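BH2358 protein (Bacillus halodurans C-125, PDB 2RBD) is of unknown function but, as a putative spore coat protein with a ferritin-like helical bundle, probably contributes to the Bacillus spore coat. Local coordinates at residues T22-I33 against M59-L70. Residues are numbered along the deposited sequence; the frame is centred on the assembly and turned at random.
With PG4 (tetraethylene glycol), chain C.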
ATOM      1  N   THR A  22      11.382   5.497  -9.419  1.00 13.00           N
ATOM      2  CA  THR A  22      11.686   6.893  -9.595  0.80 13.10           C
ATOM      3  C   THR A  22      11.135   7.404 -10.928  1.00 12.77           C
ATOM      4  O   THR A  22      10.587   8.502 -10.992  1.00 13.41           O
ATOM      5  CB  THR A  22      13.187   7.204  -9.460  0.80 15.34           C
ATOM      6  OG1 THR A  22      13.939   6.489 -10.440  0.80 17.60           O
ATOM      7  CG2 THR A  22      13.674   6.873  -8.047  0.80 15.17           C
ATOM      8  N   TRP A  23      11.283   6.619 -11.986  1.00 13.01           N
ATOM      9  CA  TRP A  23      10.677   6.975 -13.278  1.00 12.72           C
ATOM     10  C   TRP A  23       9.168   7.143 -13.156  1.00 12.63           C
ATOM     11  O   TRP A  23       8.579   8.120 -13.668  1.00 11.76           O
ATOM     12  CB  TRP A  23      11.004   5.889 -14.304  1.00 12.56           C
ATOM     13  CG  TRP A  23      10.540   6.161 -15.686  1.00 13.10           C
ATOM     14  CD1 TRP A  23      11.273   6.724 -16.688  1.00 16.59           C
ATOM     15  CD2 TRP A  23       9.277   5.830 -16.260  1.00 12.41           C
ATOM     16  NE1 TRP A  23      10.545   6.794 -17.831  1.00 15.90           N
ATOM     17  CE2 TRP A  23       9.307   6.270 -17.609  1.00 13.60           C
ATOM     18  CE3 TRP A  23       8.117   5.217 -15.774  1.00 14.50           C
ATOM     19  CZ2 TRP A  23       8.241   6.103 -18.469  1.00 14.66           C
ATOM     20  CZ3 TRP A  23       7.054   5.082 -16.617  1.00 16.21           C
ATOM     21  CH2 TRP A  23       7.117   5.531 -17.954  1.00 16.08           C
ATOM     22  N   THR A  24       8.516   6.209 -12.473  1.00 11.13           N
ATOM     23  CA  THR A  24       7.096   6.281 -12.284  1.00 12.62           C
ATOM     24  C   THR A  24       6.667   7.508 -11.431  1.00 12.30           C
ATOM     25  O   THR A  24       5.674   8.184 -11.724  1.00 10.87           O
ATOM     26  CB  THR A  24       6.596   4.963 -11.684  1.00 12.40           C
ATOM     27  OG1 THR A  24       6.785   3.902 -12.625  1.00 13.20           O
ATOM     28  CG2 THR A  24       5.112   5.043 -11.365  1.00 11.87           C
ATOM     29  N   TYR A  25       7.407   7.792 -10.374  1.00 13.03           N
ATOM     30  CA  TYR A  25       7.141   8.944  -9.530  1.00 12.08           C
ATOM     31  C   TYR A  25       7.229  10.256 -10.319  1.00 11.07           C
ATOM     32  O   TYR A  25       6.426  11.179 -10.209  1.00 12.23           O
ATOM     33  CB  TYR A  25       8.105   8.915  -8.327  1.00 13.84           C
ATOM     34  CG  TYR A  25       7.798   9.911  -7.232  1.00 10.90           C
ATOM     35  CD1 TYR A  25       8.239  11.222  -7.318  1.00 11.94           C
ATOM     36  CD2 TYR A  25       7.058   9.542  -6.089  1.00 14.63           C
ATOM     37  CE1 TYR A  25       8.004  12.107  -6.297  1.00 14.19           C
ATOM     38  CE2 TYR A  25       6.809  10.447  -5.089  1.00 18.30           C
ATOM     39  CZ  TYR A  25       7.254  11.735  -5.199  1.00 16.08           C
ATOM     40  OH  TYR A  25       7.061  12.676  -4.196  1.00 18.53           O
ATOM     41  N   LEU A  26       8.280  10.382 -11.104  1.00 11.91           N
ATOM     42  CA  LEU A  26       8.455  11.541 -11.984  1.00 12.93           C
ATOM     43  C   LEU A  26       7.293  11.658 -12.990  1.00 10.14           C
ATOM     44  O   LEU A  26       6.759  12.728 -13.197  1.00 12.40           O
ATOM     45  CB  LEU A  26       9.802  11.397 -12.710  1.00 13.26           C
ATOM     46  CG  LEU A  26      10.136  12.442 -13.772  1.00 15.54           C
ATOM     47  CD1 LEU A  26      10.033  13.886 -13.229  1.00 14.19           C
ATOM     48  CD2 LEU A  26      11.535  12.162 -14.388  1.00 14.72           C
ATOM     49  N   SER A  27       6.915  10.550 -13.622  1.00 10.87           N
ATOM     50  CA  SER A  27       5.772  10.566 -14.515  0.60 12.30           C
ATOM     51  C   SER A  27       4.477  10.981 -13.790  1.00 13.72           C
ATOM     52  O   SER A  27       3.686  11.762 -14.332  1.00 12.16           O
ATOM     53  CB  SER A  27       5.632   9.211 -15.236  0.60 12.74           C
ATOM     54  OG  SER A  27       4.737   9.304 -16.336  0.60 13.59           O
ATOM     55  N   THR A  28       4.256  10.447 -12.588  1.00 13.04           N
ATOM     56  CA  THR A  28       3.103  10.830 -11.760  1.00 11.45           C
ATOM     57  C   THR A  28       3.106  12.349 -11.509  1.00 11.69           C
ATOM     58  O   THR A  28       2.081  13.022 -11.720  1.00 12.11           O
ATOM     59  CB  THR A  28       3.049  10.005 -10.488  1.00 12.45           C
ATOM     60  OG1 THR A  28       2.957   8.620 -10.868  1.00 15.23           O
ATOM     61  CG2 THR A  28       1.795  10.399  -9.667  1.00 13.17           C
ATOM     62  N   ASN A  29       4.258  12.881 -11.112  1.00 11.42           N
ATOM     63  CA  ASN A  29       4.395  14.321 -10.916  1.00 11.09           C
ATOM     64  C   ASN A  29       4.052  15.088 -12.207  1.00 12.89           C
ATOM     65  O   ASN A  29       3.361  16.104 -12.149  1.00 14.47           O
ATOM     66  CB  ASN A  29       5.787  14.725 -10.440  1.00 12.52           C
ATOM     67  CG  ASN A  29       5.978  14.604  -8.929  1.00 13.81           C
ATOM     68  OD1 ASN A  29       5.072  14.162  -8.221  1.00 15.08           O
ATOM     69  ND2 ASN A  29       7.154  15.001  -8.440  1.00 15.03           N
ATOM     70  N   ASN A  30       4.556  14.646 -13.347  1.00 13.55           N
ATOM     71  CA  ASN A  30       4.271  15.344 -14.595  1.00 13.63           C
ATOM     72  C   ASN A  30       2.784  15.414 -14.860  1.00 13.46           C
ATOM     73  O   ASN A  30       2.248  16.427 -15.310  1.00 13.11           O
ATOM     74  CB  ASN A  30       4.962  14.610 -15.755  1.00 12.85           C
ATOM     75  CG  ASN A  30       6.462  14.785 -15.782  1.00 15.57           C
ATOM     76  OD1 ASN A  30       7.021  15.734 -15.228  1.00 16.92           O
ATOM     77  ND2 ASN A  30       7.118  13.888 -16.523  1.00 15.81           N
ATOM     78  N   GLY A  31       2.092  14.315 -14.590  1.00 12.78           N
ATOM     79  CA  GLY A  31       0.640  14.266 -14.779  1.00 14.18           C
ATOM     80  C   GLY A  31      -0.108  15.150 -13.810  1.00 14.83           C
ATOM     81  O   GLY A  31      -1.093  15.831 -14.159  1.00 13.88           O
ATOM     82  N   LEU A  32       0.344  15.139 -12.581  1.00 12.68           N
ATOM     83  CA  LEU A  32      -0.300  15.984 -11.549  1.00 11.91           C
ATOM     84  C   LEU A  32      -0.052  17.472 -11.773  1.00 12.62           C
ATOM     85  O   LEU A  32      -0.954  18.263 -11.618  1.00 12.69           O
ATOM     86  CB  LEU A  32       0.120  15.563 -10.142  1.00 12.28           C
ATOM     87  CG  LEU A  32      -0.335  14.178  -9.652  1.00 11.43           C
ATOM     88  CD1 LEU A  32       0.220  13.974  -8.232  1.00 17.15           C
ATOM     89  CD2 LEU A  32      -1.882  14.070  -9.640  1.00 15.55           C
ATOM     90  N   ILE A  33       1.145  17.846 -12.219  1.00 11.16           N
ATOM     91  CA  ILE A  33       1.405  19.215 -12.606  1.00 13.19           C
ATOM     92  C   ILE A  33       0.396  19.669 -13.680  1.00 13.38           C
ATOM     93  O   ILE A  33      -0.176  20.746 -13.595  1.00 13.15           O
ATOM     94  CB  ILE A  33       2.853  19.386 -13.052  1.00 13.46           C
ATOM     95  CG1 ILE A  33       3.803  19.270 -11.827  1.00 15.37           C
ATOM     96  CG2 ILE A  33       3.050  20.745 -13.700  1.00 12.65           C
ATOM     97  CD1 ILE A  33       5.278  19.126 -12.204  1.00 13.96           C
HETATM   98  N   MSE A  59       6.409  20.055  -6.724  1.00 13.96           N
HETATM   99  CA  MSE A  59       6.624  18.924  -7.635  1.00 14.71           C
HETATM  100  C   MSE A  59       7.676  19.222  -8.668  1.00 15.28           C
HETATM  101  O   MSE A  59       8.473  18.347  -9.025  1.00 14.61           O
HETATM  102  CB  MSE A  59       5.314  18.539  -8.299  1.00 13.99           C
HETATM  103  CG  MSE A  59       4.348  17.849  -7.317  1.00 14.32           C
HETATM  104 SE   MSE A  59       2.776  17.082  -8.126  0.80 13.04          SE
HETATM  105  CE  MSE A  59       1.825  18.704  -8.582  1.00 15.72           C
ATOM    106  N   GLN A  60       7.708  20.468  -9.125  1.00 13.79           N
ATOM    107  CA  GLN A  60       8.759  20.884 -10.035  1.00 16.15           C
ATOM    108  C   GLN A  60      10.123  20.778  -9.370  1.00 17.04           C
ATOM    109  O   GLN A  60      11.099  20.376 -10.009  1.00 15.55           O
ATOM    110  CB  GLN A  60       8.489  22.300 -10.514  1.00 18.04           C
ATOM    111  CG  GLN A  60       7.369  22.329 -11.547  1.00 18.44           C
ATOM    112  CD  GLN A  60       6.932  23.721 -11.923  1.00 20.35           C
ATOM    113  OE1 GLN A  60       7.028  24.661 -11.134  1.00 22.04           O
ATOM    114  NE2 GLN A  60       6.405  23.844 -13.113  1.00 22.46           N
ATOM    115  N   ASP A  61      10.207  21.093  -8.096  1.00 16.34           N
ATOM    116  CA  ASP A  61      11.490  20.957  -7.358  0.70 18.22           C
ATOM    117  C   ASP A  61      11.898  19.506  -7.219  1.00 17.19           C
ATOM    118  O   ASP A  61      13.089  19.156  -7.384  1.00 18.36           O
ATOM    119  CB  ASP A  61      11.421  21.541  -5.934  0.70 21.10           C
ATOM    120  CG  ASP A  61      11.238  23.042  -5.903  0.70 24.47           C
ATOM    121  OD1 ASP A  61      11.466  23.710  -6.924  0.70 29.87           O
ATOM    122  OD2 ASP A  61      10.885  23.564  -4.819  0.70 31.90           O
ATOM    123  N   GLU A  62      10.939  18.647  -6.875  1.00 16.24           N
ATOM    124  CA  GLU A  62      11.182  17.212  -6.833  1.00 15.80           C
ATOM    125  C   GLU A  62      11.674  16.730  -8.203  1.00 16.06           C
ATOM    126  O   GLU A  62      12.657  15.979  -8.309  1.00 15.17           O
ATOM    127  CB  GLU A  62       9.941  16.453  -6.426  1.00 16.68           C
ATOM    128  CG  GLU A  62       9.515  16.691  -4.996  1.00 20.03           C
ATOM    129  CD  GLU A  62       8.342  15.828  -4.606  1.00 20.85           C
ATOM    130  OE1 GLU A  62       7.712  15.187  -5.459  1.00 20.78           O
ATOM    131  OE2 GLU A  62       7.994  15.835  -3.411  1.00 26.93           O
ATOM    132  N   ASN A  63      10.977  17.170  -9.234  1.00 14.95           N
ATOM    133  CA  ASN A  63      11.331  16.778 -10.606  1.00 14.43           C
ATOM    134  C   ASN A  63      12.754  17.150 -10.996  1.00 16.59           C
ATOM    135  O   ASN A  63      13.421  16.385 -11.660  1.00 16.84           O
ATOM    136  CB  ASN A  63      10.312  17.338 -11.598  1.00 14.47           C
ATOM    137  CG  ASN A  63       8.993  16.599 -11.575  1.00 16.34           C
ATOM    138  OD1 ASN A  63       8.820  15.658 -10.815  1.00 15.70           O
ATOM    139  ND2 ASN A  63       8.096  16.958 -12.503  1.00 18.51           N
ATOM    140  N   HIS A  64      13.217  18.300 -10.574  1.00 15.83           N
ATOM    141  CA  HIS A  64      14.598  18.694 -10.881  1.00 18.02           C
ATOM    142  C   HIS A  64      15.603  17.668 -10.342  1.00 17.08           C
ATOM    143  O   HIS A  64      16.557  17.258 -11.034  1.00 16.99           O
ATOM    144  CB  HIS A  64      14.854  20.067 -10.285  1.00 19.54           C
ATOM    145  CG  HIS A  64      16.039  20.746 -10.855  1.00 35.88           C
ATOM    146  ND1 HIS A  64      17.278  20.703 -10.253  1.00 50.51           N
ATOM    147  CD2 HIS A  64      16.185  21.491 -11.977  1.00 49.06           C
ATOM    148  CE1 HIS A  64      18.139  21.394 -10.981  1.00 49.86           C
ATOM    149  NE2 HIS A  64      17.500  21.881 -12.033  1.00 51.04           N
ATOM    150  N   GLN A  65      15.372  17.208  -9.123  1.00 17.67           N
ATOM    151  CA  GLN A  65      16.227  16.212  -8.539  1.00 16.76           C
ATOM    152  C   GLN A  65      16.096  14.830  -9.212  1.00 14.27           C
ATOM    153  O   GLN A  65      17.103  14.124  -9.415  1.00 17.69           O
ATOM    154  CB  GLN A  65      15.900  16.082  -7.062  1.00 20.09           C
ATOM    155  CG  GLN A  65      16.238  17.302  -6.295  1.00 28.50           C
ATOM    156  CD  GLN A  65      15.881  17.138  -4.838  1.00 33.28           C
ATOM    157  OE1 GLN A  65      16.336  16.186  -4.178  1.00 31.33           O
ATOM    158  NE2 GLN A  65      15.007  18.036  -4.338  1.00 40.86           N
ATOM    159  N   LEU A  66      14.852  14.422  -9.490  1.00 16.06           N
ATOM    160  CA  LEU A  66      14.588  13.156 -10.143  1.00 13.03           C
ATOM    161  C   LEU A  66      15.167  13.096 -11.549  1.00 15.01           C
ATOM    162  O   LEU A  66      15.737  12.090 -11.933  1.00 14.12           O
ATOM    163  CB  LEU A  66      13.083  12.897 -10.204  1.00 14.63           C
ATOM    164  CG  LEU A  66      12.402  12.660  -8.866  1.00 17.29           C
ATOM    165  CD1 LEU A  66      10.884  13.008  -8.988  1.00 22.09           C
ATOM    166  CD2 LEU A  66      12.611  11.266  -8.431  1.00 20.97           C
ATOM    167  N   GLU A  67      15.003  14.182 -12.295  1.00 15.77           N
ATOM    168  CA  GLU A  67      15.506  14.211 -13.661  0.70 18.25           C
ATOM    169  C   GLU A  67      17.028  14.164 -13.648  1.00 16.30           C
ATOM    170  O   GLU A  67      17.632  13.486 -14.473  1.00 18.09           O
ATOM    171  CB  GLU A  67      14.942  15.414 -14.434  0.70 16.14           C
ATOM    172  CG  GLU A  67      13.428  15.240 -14.689  0.70 20.36           C
ATOM    173  CD  GLU A  67      12.804  16.316 -15.556  0.70 26.33           C
ATOM    174  OE1 GLU A  67      13.327  17.460 -15.571  0.70 28.95           O
ATOM    175  OE2 GLU A  67      11.797  16.007 -16.238  0.70 38.02           O
ATOM    176  N   GLU A  68      17.661  14.814 -12.695  1.00 15.31           N
ATOM    177  CA  GLU A  68      19.130  14.756 -12.614  1.00 16.80           C
ATOM    178  C   GLU A  68      19.587  13.345 -12.277  1.00 16.55           C
ATOM    179  O   GLU A  68      20.564  12.838 -12.847  1.00 17.93           O
ATOM    180  CB  GLU A  68      19.662  15.767 -11.610  1.00 21.09           C
ATOM    181  CG  GLU A  68      21.189  15.668 -11.372  1.00 26.48           C
ATOM    182  CD  GLU A  68      22.026  15.815 -12.685  1.00 51.15           C
ATOM    183  OE1 GLU A  68      21.621  16.601 -13.600  1.00 56.95           O
ATOM    184  OE2 GLU A  68      23.102  15.151 -12.794  1.00 60.73           O
ATOM    185  N   LEU A  69      18.878  12.679 -11.376  1.00 17.04           N
ATOM    186  CA  LEU A  69      19.189  11.288 -11.041  1.00 17.31           C
ATOM    187  C   LEU A  69      19.075  10.389 -12.243  1.00 17.98           C
ATOM    188  O   LEU A  69      20.012   9.656 -12.588  1.00 18.84           O
ATOM    189  CB  LEU A  69      18.252  10.785  -9.917  1.00 18.46           C
ATOM    190  CG  LEU A  69      18.421   9.319  -9.495  1.00 18.57           C
ATOM    191  CD1 LEU A  69      19.770   9.093  -8.813  1.00 19.26           C
ATOM    192  CD2 LEU A  69      17.243   8.864  -8.610  1.00 21.16           C
ATOM    193  N   LEU A  70      17.952  10.467 -12.929  1.00 16.38           N
ATOM    194  CA  LEU A  70      17.769   9.632 -14.129  1.00 16.00           C
ATOM    195  C   LEU A  70      18.725   9.969 -15.258  1.00 17.33           C
ATOM    196  O   LEU A  70      19.277   9.058 -15.890  1.00 17.89           O
ATOM    197  CB  LEU A  70      16.324   9.669 -14.611  1.00 18.67           C
ATOM    198  CG  LEU A  70      15.326   9.096 -13.609  1.00 18.30           C
ATOM    199  CD1 LEU A  70      13.968   9.095 -14.310  1.00 25.61           C
ATOM    200  CD2 LEU A  70      15.698   7.724 -13.094  1.00 22.83           C
TER
HETATM  201  O1  PG4 C 171       4.363  11.536  -7.543  1.00 25.90           O
HETATM  202  C1  PG4 C 171       3.752  11.673  -6.204  1.00 34.30           C
HETATM  203  C2  PG4 C 171       3.124  13.050  -6.016  1.00 34.32           C
HETATM  204  O2  PG4 C 171       2.855  13.390  -4.655  1.00 32.47           O
HETATM  205  C3  PG4 C 171       1.535  13.896  -4.515  1.00 24.03           C
HETATM  206  C4  PG4 C 171       1.445  15.378  -4.765  1.00 23.58           C
HETATM  207  O3  PG4 C 171       2.086  16.083  -3.692  1.00 28.72           O
HETATM  208  C5  PG4 C 171       1.891  17.479  -3.845  1.00 23.50           C
HETATM  209  C6  PG4 C 171       2.662  18.299  -2.847  1.00 22.62           C
HETATM  210  O4  PG4 C 171       4.029  17.905  -2.701  1.00 24.21           O
HETATM  211  C7  PG4 C 171       4.639  18.663  -1.645  1.00 38.48           C
HETATM  212  C8  PG4 C 171       6.041  18.215  -1.231  1.00 36.66           C
HETATM  213  O5  PG4 C 171       6.409  16.964  -1.858  1.00 44.33           O
HETATM  214  O   HOH W   1      10.217  13.885 -17.355  1.00 29.01           O
HETATM  215  O   HOH W   2       9.340  16.926 -15.949  1.00 36.63           O
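Trp-23 begins the contact, its CA 4.0 Å from Leu-70 CD1, where two neighbouring antiparallel helices of a ferritin-like four-helix bundle meet; the segment axes approach to 9.9 Å at 149°. Tyr-25 reaches across because its CG lies anti to the backbone N (chi1 -170°), and its OH donates to Glu-62 OE1 (2.9 Å) from well above the carboxylate plane. Leu-66 CD1 lies at the edge of the same ring, near its plane and 3.6 Å from Tyr-25 CD1, while O1 of a bound tetraethylene glycol, probably from the crystallisation liquor, sits over one face. A phenylalanine in place of Tyr-25 is likely to keep the Leu-66 contact but leave Glu-62 OE1 with one donor fewer inside the bundle. Leu-26 fills a knobs-into-holes site among Asn-63, Leu-66, Glu-67 and Leu-70, its CD2 packing 3.9 Å from Leu-70 CD1. Next comes Asn-29, whose ND2 spends both protons across the interface: one goes nearly straight to the anti lone pair of Glu-62 OE1 (3.0 Å, 170°), the other to Asn-63 OD1. Both acceptors lie in its amide plane, which fixes the rotation of the amide. Two waters probably bridge Asn-30 and the modelled conformer of Glu-67. Finally Leu-32 and Ile-33 pack against the bent end of selenomethionine Met-59, with SE 3.7 Å from Leu-32 CB and CE 3.8 Å from Ile-33 CG1.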